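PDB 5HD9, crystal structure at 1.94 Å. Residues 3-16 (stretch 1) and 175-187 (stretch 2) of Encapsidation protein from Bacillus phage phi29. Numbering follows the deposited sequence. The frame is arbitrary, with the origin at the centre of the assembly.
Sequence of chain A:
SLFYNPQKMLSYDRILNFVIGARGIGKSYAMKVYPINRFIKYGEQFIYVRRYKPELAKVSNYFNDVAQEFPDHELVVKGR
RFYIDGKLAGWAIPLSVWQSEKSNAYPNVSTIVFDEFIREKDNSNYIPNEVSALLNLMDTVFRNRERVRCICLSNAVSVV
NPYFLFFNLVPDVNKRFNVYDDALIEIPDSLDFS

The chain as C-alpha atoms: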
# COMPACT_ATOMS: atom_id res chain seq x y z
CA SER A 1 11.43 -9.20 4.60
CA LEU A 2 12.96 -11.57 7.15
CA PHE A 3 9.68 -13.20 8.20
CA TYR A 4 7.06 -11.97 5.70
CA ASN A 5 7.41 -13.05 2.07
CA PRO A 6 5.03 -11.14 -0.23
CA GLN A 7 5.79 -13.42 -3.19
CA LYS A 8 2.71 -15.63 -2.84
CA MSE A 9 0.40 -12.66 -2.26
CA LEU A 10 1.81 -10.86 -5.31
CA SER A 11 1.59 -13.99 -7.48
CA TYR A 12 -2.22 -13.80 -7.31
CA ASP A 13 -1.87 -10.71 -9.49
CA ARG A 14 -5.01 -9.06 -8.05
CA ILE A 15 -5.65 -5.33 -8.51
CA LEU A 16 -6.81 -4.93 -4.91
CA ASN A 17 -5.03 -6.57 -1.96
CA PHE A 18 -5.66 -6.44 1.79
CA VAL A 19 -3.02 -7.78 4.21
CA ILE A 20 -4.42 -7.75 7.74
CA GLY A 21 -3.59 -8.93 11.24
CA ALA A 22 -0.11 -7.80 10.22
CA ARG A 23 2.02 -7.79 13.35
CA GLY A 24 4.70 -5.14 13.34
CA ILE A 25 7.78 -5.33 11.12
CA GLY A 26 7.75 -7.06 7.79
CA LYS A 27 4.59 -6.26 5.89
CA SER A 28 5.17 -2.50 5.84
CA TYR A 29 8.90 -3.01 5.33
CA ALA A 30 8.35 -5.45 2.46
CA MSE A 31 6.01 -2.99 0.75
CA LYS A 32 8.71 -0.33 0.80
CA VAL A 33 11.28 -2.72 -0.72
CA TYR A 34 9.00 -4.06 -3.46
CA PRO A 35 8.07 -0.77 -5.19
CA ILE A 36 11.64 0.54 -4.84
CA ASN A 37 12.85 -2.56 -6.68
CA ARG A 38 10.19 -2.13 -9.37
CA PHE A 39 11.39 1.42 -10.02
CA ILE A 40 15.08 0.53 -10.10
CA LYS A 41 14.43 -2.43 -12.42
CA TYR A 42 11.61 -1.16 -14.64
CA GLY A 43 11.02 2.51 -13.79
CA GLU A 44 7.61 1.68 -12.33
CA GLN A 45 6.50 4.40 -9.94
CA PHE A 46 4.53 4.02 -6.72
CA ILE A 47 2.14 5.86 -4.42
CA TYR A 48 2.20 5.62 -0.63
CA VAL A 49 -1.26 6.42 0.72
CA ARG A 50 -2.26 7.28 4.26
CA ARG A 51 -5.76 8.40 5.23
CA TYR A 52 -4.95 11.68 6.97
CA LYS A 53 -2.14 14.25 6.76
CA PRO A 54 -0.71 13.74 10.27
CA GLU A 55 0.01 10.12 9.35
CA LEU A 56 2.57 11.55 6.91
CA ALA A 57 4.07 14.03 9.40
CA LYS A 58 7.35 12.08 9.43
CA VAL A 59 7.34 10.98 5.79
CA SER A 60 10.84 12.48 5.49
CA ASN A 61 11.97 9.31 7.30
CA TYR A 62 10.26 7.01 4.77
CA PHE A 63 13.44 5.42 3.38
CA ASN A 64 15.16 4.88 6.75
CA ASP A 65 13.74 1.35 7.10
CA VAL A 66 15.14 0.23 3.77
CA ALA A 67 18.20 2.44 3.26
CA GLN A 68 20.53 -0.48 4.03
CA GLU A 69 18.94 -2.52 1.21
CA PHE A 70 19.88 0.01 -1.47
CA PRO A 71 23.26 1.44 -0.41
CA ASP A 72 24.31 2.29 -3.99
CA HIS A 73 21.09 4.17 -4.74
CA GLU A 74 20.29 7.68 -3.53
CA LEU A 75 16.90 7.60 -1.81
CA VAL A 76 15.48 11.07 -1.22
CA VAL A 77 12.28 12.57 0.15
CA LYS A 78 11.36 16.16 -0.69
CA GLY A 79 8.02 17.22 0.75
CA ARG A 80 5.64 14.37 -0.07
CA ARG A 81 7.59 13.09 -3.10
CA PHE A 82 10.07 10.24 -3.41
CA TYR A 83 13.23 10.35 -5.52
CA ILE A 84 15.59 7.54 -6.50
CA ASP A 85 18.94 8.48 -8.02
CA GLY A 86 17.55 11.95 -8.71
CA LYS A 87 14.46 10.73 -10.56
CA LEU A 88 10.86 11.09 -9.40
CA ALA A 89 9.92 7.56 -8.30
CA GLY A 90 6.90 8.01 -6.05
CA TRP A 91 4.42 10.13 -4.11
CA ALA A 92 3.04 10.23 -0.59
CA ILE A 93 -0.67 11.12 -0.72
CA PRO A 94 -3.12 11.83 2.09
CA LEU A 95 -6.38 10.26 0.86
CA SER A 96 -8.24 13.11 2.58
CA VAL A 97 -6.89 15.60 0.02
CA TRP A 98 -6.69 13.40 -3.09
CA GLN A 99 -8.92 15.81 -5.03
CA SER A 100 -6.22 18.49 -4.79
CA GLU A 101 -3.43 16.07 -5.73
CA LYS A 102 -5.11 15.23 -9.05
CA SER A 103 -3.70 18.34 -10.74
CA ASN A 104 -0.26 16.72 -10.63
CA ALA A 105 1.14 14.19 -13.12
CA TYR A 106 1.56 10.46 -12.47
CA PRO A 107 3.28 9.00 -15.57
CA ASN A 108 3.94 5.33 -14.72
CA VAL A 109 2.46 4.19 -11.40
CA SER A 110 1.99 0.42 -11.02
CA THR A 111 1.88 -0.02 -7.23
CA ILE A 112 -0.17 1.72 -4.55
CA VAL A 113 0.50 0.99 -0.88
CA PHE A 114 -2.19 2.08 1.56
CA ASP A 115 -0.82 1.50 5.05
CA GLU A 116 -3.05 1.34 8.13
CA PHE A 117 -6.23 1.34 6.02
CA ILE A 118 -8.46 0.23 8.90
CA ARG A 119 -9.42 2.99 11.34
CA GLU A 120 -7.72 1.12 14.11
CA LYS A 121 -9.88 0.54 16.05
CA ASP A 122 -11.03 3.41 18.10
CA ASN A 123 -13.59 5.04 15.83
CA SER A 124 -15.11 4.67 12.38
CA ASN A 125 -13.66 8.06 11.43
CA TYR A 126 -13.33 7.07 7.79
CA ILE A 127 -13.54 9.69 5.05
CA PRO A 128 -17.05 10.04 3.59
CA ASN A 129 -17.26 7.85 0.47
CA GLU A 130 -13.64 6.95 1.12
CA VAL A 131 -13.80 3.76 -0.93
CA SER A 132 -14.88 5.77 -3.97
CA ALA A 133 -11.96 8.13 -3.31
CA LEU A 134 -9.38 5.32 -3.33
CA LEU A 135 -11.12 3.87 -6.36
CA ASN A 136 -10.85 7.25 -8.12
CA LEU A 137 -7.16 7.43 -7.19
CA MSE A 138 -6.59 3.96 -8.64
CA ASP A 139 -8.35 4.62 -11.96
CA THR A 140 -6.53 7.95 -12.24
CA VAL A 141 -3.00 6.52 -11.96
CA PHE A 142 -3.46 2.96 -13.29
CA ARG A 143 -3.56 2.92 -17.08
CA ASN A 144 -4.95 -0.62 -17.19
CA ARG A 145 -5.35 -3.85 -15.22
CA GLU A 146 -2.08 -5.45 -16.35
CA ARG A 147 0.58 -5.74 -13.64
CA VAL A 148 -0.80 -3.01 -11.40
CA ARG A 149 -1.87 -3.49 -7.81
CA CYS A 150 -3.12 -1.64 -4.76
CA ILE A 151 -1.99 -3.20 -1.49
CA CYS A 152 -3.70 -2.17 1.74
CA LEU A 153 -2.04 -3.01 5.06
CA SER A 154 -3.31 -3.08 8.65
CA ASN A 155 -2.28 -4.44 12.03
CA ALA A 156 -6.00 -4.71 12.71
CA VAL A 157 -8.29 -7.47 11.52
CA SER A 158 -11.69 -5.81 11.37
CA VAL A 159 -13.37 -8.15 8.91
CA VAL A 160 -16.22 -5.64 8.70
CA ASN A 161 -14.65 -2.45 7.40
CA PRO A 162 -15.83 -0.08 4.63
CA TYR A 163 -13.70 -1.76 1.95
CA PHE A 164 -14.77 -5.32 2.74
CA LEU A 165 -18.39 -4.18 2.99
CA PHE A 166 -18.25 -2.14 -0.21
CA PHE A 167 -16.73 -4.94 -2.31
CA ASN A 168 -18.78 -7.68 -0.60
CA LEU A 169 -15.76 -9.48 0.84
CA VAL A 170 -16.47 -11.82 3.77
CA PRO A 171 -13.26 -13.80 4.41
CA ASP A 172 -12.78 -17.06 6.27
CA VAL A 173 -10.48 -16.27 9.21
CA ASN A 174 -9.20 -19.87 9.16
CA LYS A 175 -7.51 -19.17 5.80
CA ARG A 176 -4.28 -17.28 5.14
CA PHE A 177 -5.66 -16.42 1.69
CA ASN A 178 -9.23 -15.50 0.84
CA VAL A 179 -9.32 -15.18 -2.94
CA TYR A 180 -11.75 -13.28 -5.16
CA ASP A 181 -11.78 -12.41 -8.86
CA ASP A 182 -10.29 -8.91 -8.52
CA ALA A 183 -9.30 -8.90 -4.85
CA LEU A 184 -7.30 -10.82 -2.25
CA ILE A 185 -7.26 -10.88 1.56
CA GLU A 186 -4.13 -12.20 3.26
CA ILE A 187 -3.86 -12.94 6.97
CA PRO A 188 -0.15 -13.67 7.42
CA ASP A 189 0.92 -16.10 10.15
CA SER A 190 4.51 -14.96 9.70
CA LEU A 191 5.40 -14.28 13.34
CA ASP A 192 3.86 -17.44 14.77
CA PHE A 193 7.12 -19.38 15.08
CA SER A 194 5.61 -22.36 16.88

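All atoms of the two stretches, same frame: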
# COMPACT_ATOMS: atom_id res chain seq x y z
N PHE A 3 10.70 -12.24 7.76
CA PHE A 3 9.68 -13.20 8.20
C PHE A 3 8.42 -13.17 7.33
O PHE A 3 7.69 -14.16 7.28
CB PHE A 3 9.32 -12.94 9.66
CG PHE A 3 10.50 -13.07 10.60
CD1 PHE A 3 11.11 -14.30 10.78
CD2 PHE A 3 10.99 -11.98 11.28
CE1 PHE A 3 12.19 -14.44 11.63
CE2 PHE A 3 12.07 -12.11 12.14
CZ PHE A 3 12.67 -13.34 12.31
N TYR A 4 8.18 -12.05 6.64
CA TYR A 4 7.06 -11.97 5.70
C TYR A 4 7.54 -11.95 4.26
O TYR A 4 8.31 -11.08 3.86
CB TYR A 4 6.20 -10.72 5.97
CG TYR A 4 5.11 -10.54 4.93
CD1 TYR A 4 3.98 -11.35 4.94
CD2 TYR A 4 5.21 -9.58 3.94
CE1 TYR A 4 2.98 -11.20 3.99
CE2 TYR A 4 4.21 -9.41 2.99
CZ TYR A 4 3.10 -10.23 3.02
OH TYR A 4 2.11 -10.07 2.07
N ASN A 5 7.07 -12.93 3.48
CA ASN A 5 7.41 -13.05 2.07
C ASN A 5 6.19 -12.70 1.21
O ASN A 5 5.24 -13.47 1.17
CB ASN A 5 7.89 -14.47 1.75
CG ASN A 5 8.40 -14.61 0.33
OD1 ASN A 5 8.31 -13.68 -0.48
ND2 ASN A 5 8.94 -15.78 0.01
N PRO A 6 6.22 -11.54 0.53
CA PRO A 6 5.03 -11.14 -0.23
C PRO A 6 4.88 -11.86 -1.56
O PRO A 6 3.92 -11.57 -2.29
CB PRO A 6 5.25 -9.64 -0.45
CG PRO A 6 6.73 -9.51 -0.54
CD PRO A 6 7.29 -10.53 0.42
N GLN A 7 5.79 -12.77 -1.89
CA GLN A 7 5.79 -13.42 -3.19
C GLN A 7 4.46 -14.10 -3.51
O GLN A 7 3.91 -13.92 -4.59
CB GLN A 7 6.92 -14.45 -3.29
CG GLN A 7 6.97 -15.19 -4.63
CD GLN A 7 8.02 -16.28 -4.67
OE1 GLN A 7 9.00 -16.19 -5.42
NE2 GLN A 7 7.82 -17.32 -3.88
N LYS A 8 3.94 -14.89 -2.57
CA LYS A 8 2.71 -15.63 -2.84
C LYS A 8 1.54 -14.67 -3.03
O LYS A 8 0.74 -14.85 -3.94
CB LYS A 8 2.40 -16.62 -1.72
CG LYS A 8 1.18 -17.49 -2.03
CD LYS A 8 1.22 -18.83 -1.32
CE LYS A 8 -0.17 -19.46 -1.25
NZ LYS A 8 -0.22 -20.60 -0.28
N MSE A 9 1.45 -13.67 -2.16
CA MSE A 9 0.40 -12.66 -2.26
C MSE A 9 0.44 -11.97 -3.62
O MSE A 9 -0.59 -11.82 -4.28
CB MSE A 9 0.54 -11.62 -1.14
CG MSE A 9 -0.53 -10.54 -1.14
SE MSE A 9 -0.05 -8.95 -2.18
CE MSE A 9 1.41 -8.28 -1.07
N LEU A 10 1.63 -11.57 -4.05
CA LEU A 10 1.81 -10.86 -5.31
C LEU A 10 1.51 -11.75 -6.52
O LEU A 10 1.06 -11.27 -7.55
CB LEU A 10 3.24 -10.32 -5.42
CG LEU A 10 3.58 -9.17 -4.47
CD1 LEU A 10 5.09 -9.01 -4.35
CD2 LEU A 10 2.95 -7.88 -4.95
N SER A 11 1.77 -13.05 -6.38
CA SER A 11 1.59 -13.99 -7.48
C SER A 11 0.12 -14.10 -7.90
O SER A 11 -0.17 -14.46 -9.04
CB SER A 11 2.12 -15.37 -7.09
OG SER A 11 1.31 -15.98 -6.10
N TYR A 12 -0.80 -13.78 -6.99
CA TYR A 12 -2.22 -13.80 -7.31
C TYR A 12 -2.56 -12.75 -8.36
O TYR A 12 -3.55 -12.88 -9.08
CB TYR A 12 -3.06 -13.56 -6.06
CG TYR A 12 -3.26 -14.79 -5.20
CD1 TYR A 12 -4.31 -15.67 -5.45
CD2 TYR A 12 -2.40 -15.08 -4.15
CE1 TYR A 12 -4.50 -16.79 -4.68
CE2 TYR A 12 -2.58 -16.20 -3.37
CZ TYR A 12 -3.63 -17.05 -3.64
OH TYR A 12 -3.82 -18.18 -2.87
N ASP A 13 -1.74 -11.71 -8.44
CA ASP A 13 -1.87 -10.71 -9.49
C ASP A 13 -3.22 -9.99 -9.44
O ASP A 13 -3.79 -9.64 -10.47
CB ASP A 13 -1.68 -11.37 -10.86
CG ASP A 13 -0.91 -10.50 -11.84
OD1 ASP A 13 -0.99 -9.26 -11.72
OD2 ASP A 13 -0.23 -11.07 -12.72
N ARG A 14 -3.73 -9.75 -8.23
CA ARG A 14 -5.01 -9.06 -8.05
C ARG A 14 -4.79 -7.55 -7.97
O ARG A 14 -3.77 -7.09 -7.45
CB ARG A 14 -5.73 -9.56 -6.79
CG ARG A 14 -6.06 -11.06 -6.80
CD ARG A 14 -6.64 -11.50 -8.14
NE ARG A 14 -7.50 -12.68 -8.04
CZ ARG A 14 -7.15 -13.92 -8.38
NH1 ARG A 14 -5.94 -14.20 -8.85
NH2 ARG A 14 -8.04 -14.90 -8.26
N ILE A 15 -5.75 -6.79 -8.49
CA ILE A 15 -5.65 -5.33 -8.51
C ILE A 15 -5.77 -4.74 -7.11
O ILE A 15 -5.15 -3.72 -6.81
CB ILE A 15 -6.74 -4.70 -9.41
CG1 ILE A 15 -6.60 -5.19 -10.86
CG2 ILE A 15 -6.68 -3.18 -9.37
CD1 ILE A 15 -5.32 -4.78 -11.53
N LEU A 16 -6.56 -5.40 -6.27
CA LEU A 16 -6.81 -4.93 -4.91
C LEU A 16 -6.40 -6.01 -3.91
O LEU A 16 -6.83 -7.16 -4.01
CB LEU A 16 -8.29 -4.55 -4.75
CG LEU A 16 -8.68 -3.39 -3.83
CD1 LEU A 16 -7.86 -2.14 -4.07
CD2 LEU A 16 -10.16 -3.09 -4.03
N LYS A 175 -8.34 -19.11 7.01
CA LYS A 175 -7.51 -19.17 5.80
C LYS A 175 -6.49 -18.04 5.75
O LYS A 175 -6.83 -16.89 6.05
CB LYS A 175 -8.39 -19.10 4.55
CG LYS A 175 -9.35 -20.26 4.36
CD LYS A 175 -10.20 -20.05 3.11
CE LYS A 175 -11.04 -21.27 2.77
NZ LYS A 175 -12.50 -20.96 2.74
N ARG A 176 -5.26 -18.34 5.37
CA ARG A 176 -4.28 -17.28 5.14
C ARG A 176 -4.72 -16.44 3.95
O ARG A 176 -4.61 -15.23 3.98
CB ARG A 176 -2.87 -17.82 4.90
CG ARG A 176 -1.89 -16.68 4.60
CD ARG A 176 -0.43 -17.11 4.55
NE ARG A 176 0.43 -15.97 4.25
CZ ARG A 176 1.73 -15.90 4.51
NH1 ARG A 176 2.35 -16.92 5.09
NH2 ARG A 176 2.42 -14.81 4.19
N PHE A 177 -5.23 -17.11 2.91
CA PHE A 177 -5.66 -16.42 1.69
C PHE A 177 -7.13 -16.64 1.39
O PHE A 177 -7.59 -17.76 1.18
CB PHE A 177 -4.83 -16.89 0.49
CG PHE A 177 -3.39 -16.46 0.54
CD1 PHE A 177 -3.02 -15.17 0.22
CD2 PHE A 177 -2.40 -17.36 0.91
CE1 PHE A 177 -1.70 -14.77 0.27
CE2 PHE A 177 -1.08 -16.97 0.96
CZ PHE A 177 -0.73 -15.68 0.64
N ASN A 178 -7.88 -15.54 1.38
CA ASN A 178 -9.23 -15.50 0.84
C ASN A 178 -9.18 -14.83 -0.53
O ASN A 178 -8.83 -13.65 -0.64
CB ASN A 178 -10.17 -14.75 1.78
CG ASN A 178 -10.59 -15.59 2.96
OD1 ASN A 178 -11.65 -16.22 2.94
ND2 ASN A 178 -9.76 -15.62 3.99
N VAL A 179 -9.55 -15.59 -1.55
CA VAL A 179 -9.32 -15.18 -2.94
C VAL A 179 -10.62 -14.84 -3.65
O VAL A 179 -11.61 -15.57 -3.55
CB VAL A 179 -8.60 -16.30 -3.73
CG1 VAL A 179 -8.27 -15.83 -5.14
CG2 VAL A 179 -7.34 -16.74 -3.00
N TYR A 180 -10.61 -13.72 -4.37
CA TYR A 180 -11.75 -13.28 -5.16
C TYR A 180 -11.25 -12.91 -6.55
O TYR A 180 -10.04 -12.91 -6.79
CB TYR A 180 -12.44 -12.10 -4.47
CG TYR A 180 -12.68 -12.33 -2.99
CD1 TYR A 180 -11.69 -12.03 -2.06
CD2 TYR A 180 -13.87 -12.88 -2.53
CE1 TYR A 180 -11.89 -12.25 -0.71
CE2 TYR A 180 -14.08 -13.10 -1.18
CZ TYR A 180 -13.08 -12.79 -0.28
OH TYR A 180 -13.28 -13.01 1.07
N ASP A 181 -12.16 -12.62 -7.47
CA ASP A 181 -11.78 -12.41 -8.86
C ASP A 181 -10.81 -11.24 -9.04
O ASP A 181 -9.82 -11.35 -9.75
CB ASP A 181 -13.02 -12.19 -9.74
CG ASP A 181 -13.82 -13.46 -9.95
OD1 ASP A 181 -13.21 -14.56 -9.98
OD2 ASP A 181 -15.06 -13.37 -10.10
N ASP A 182 -11.11 -10.12 -8.38
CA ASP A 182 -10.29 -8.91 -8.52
C ASP A 182 -9.66 -8.47 -7.20
O ASP A 182 -9.03 -7.41 -7.14
CB ASP A 182 -11.12 -7.76 -9.09
CG ASP A 182 -11.37 -7.92 -10.57
OD1 ASP A 182 -10.41 -7.79 -11.35
OD2 ASP A 182 -12.53 -8.16 -10.96
N ALA A 183 -9.82 -9.27 -6.16
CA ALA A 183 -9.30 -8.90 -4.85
C ALA A 183 -8.77 -10.10 -4.07
O ALA A 183 -9.10 -11.24 -4.37
CB ALA A 183 -10.37 -8.17 -4.04
N LEU A 184 -7.96 -9.80 -3.06
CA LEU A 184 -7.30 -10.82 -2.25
C LEU A 184 -7.16 -10.33 -0.82
O LEU A 184 -6.78 -9.18 -0.59
CB LEU A 184 -5.93 -11.15 -2.85
CG LEU A 184 -5.01 -12.07 -2.04
CD1 LEU A 184 -5.61 -13.45 -1.93
CD2 LEU A 184 -3.63 -12.13 -2.68
N ILE A 185 -7.47 -11.19 0.14
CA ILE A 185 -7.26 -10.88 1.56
C ILE A 185 -6.27 -11.87 2.14
O ILE A 185 -6.53 -13.08 2.15
CB ILE A 185 -8.59 -10.93 2.36
CG1 ILE A 185 -9.55 -9.86 1.85
CG2 ILE A 185 -8.32 -10.71 3.86
CD1 ILE A 185 -10.96 -9.96 2.42
N GLU A 186 -5.14 -11.36 2.62
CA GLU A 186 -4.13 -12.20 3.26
C GLU A 186 -4.09 -11.94 4.76
O GLU A 186 -4.08 -10.80 5.20
CB GLU A 186 -2.74 -11.94 2.66
CG GLU A 186 -1.68 -12.92 3.19
CD GLU A 186 -0.29 -12.62 2.69
OE1 GLU A 186 -0.06 -11.48 2.23
OE2 GLU A 186 0.57 -13.52 2.75
N ILE A 187 -4.07 -13.02 5.53
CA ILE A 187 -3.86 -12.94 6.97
C ILE A 187 -2.56 -13.69 7.28
O ILE A 187 -2.58 -14.90 7.53
CB ILE A 187 -5.04 -13.52 7.77
CG1 ILE A 187 -6.31 -12.74 7.45
CG2 ILE A 187 -4.75 -13.45 9.26
CD1 ILE A 187 -7.59 -13.40 7.91
O HOH W 1 2.52 -13.67 0.76
O HOH W 2 -7.49 -8.27 -10.36

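Three residues cover the most surface in this contact, about a third of the 728 Å² buried on both sides together: Arg14 with 89 Å² covered, Leu184 with 78 Å² and Phe177 with 73 Å². They sit along a short helix and its exit in one stretch and a two-stranded hairpin in the other, far apart in sequence.

The hairpin sets the first rule. Along its strands the side chains alternate, so Phe177, Val179, Leu184 and Glu186 point toward the helical stretch while Asn178 and Ile185 point away. Hydrophobic residues fill three of the four inward positions, and what they receive is Tyr12. Leu184 CD1 lies 4.1 Å from the centroid of the Tyr12 ring, almost on its normal, a CH-pi contact over the face. Phe177 meets the same ring obliquely, Tyr12 CE2 to Phe177 CD1 at 3.8 Å, and Val179 CG2 comes within 3.3 Å of Tyr12 CE1. Selenomethionine Met9 adds its CG, 3.8 Å from Leu184 CD2, and the aliphatic part of the Lys8 chain lies against the Phe177 ring, with Lys8 CE 3.5 Å from Phe177 CE2.

Arg14 works differently. With chi1 and chi2 both m, its chain folds so that Arg14 CG passes 4.0 Å from Leu184 CB, and the guanidinium reaches the turn between the strands. There Arg14 NE and NH2 both donate to Tyr180 O, at 2.8 and 3.2 Å, the carbonyl lying at the edge of the group near its plane. Arg14 NH1 donates back to Tyr12 O at 2.7 Å. One planar group thus ties the helix exit to the turn, and arginine suits the place because it offers several donors on a long apolar stem.

Beyond Arg14 the chain becomes a strand, and Leu16 pairs parallel with Ala183. Leu16 N donates to Asp182 O at 3.3 Å and Leu184 N returns a weak bond to Leu16 O at 3.0 Å. The small Ala183 side chain lies on the same sheet face as that of Leu16, CB to CB 4.2 Å. A water bridges Ile15 N and Asp182 OD1 beside this junction.

At the other end the rule is polar but buried. Tyr4 points sideways from its CA, yet Tyr4 OH reaches Glu186 and donates to its OE1 at 2.6 Å. Glu186 OE2 forms a salt bridge with Arg176 NH2 at 2.7 Å, within its own hairpin, and accepts from a water that also binds Asn5 O and Met9 N, so the water carries OE2 across to the other stretch. The buried carboxylate is left with neither oxygen unpaired.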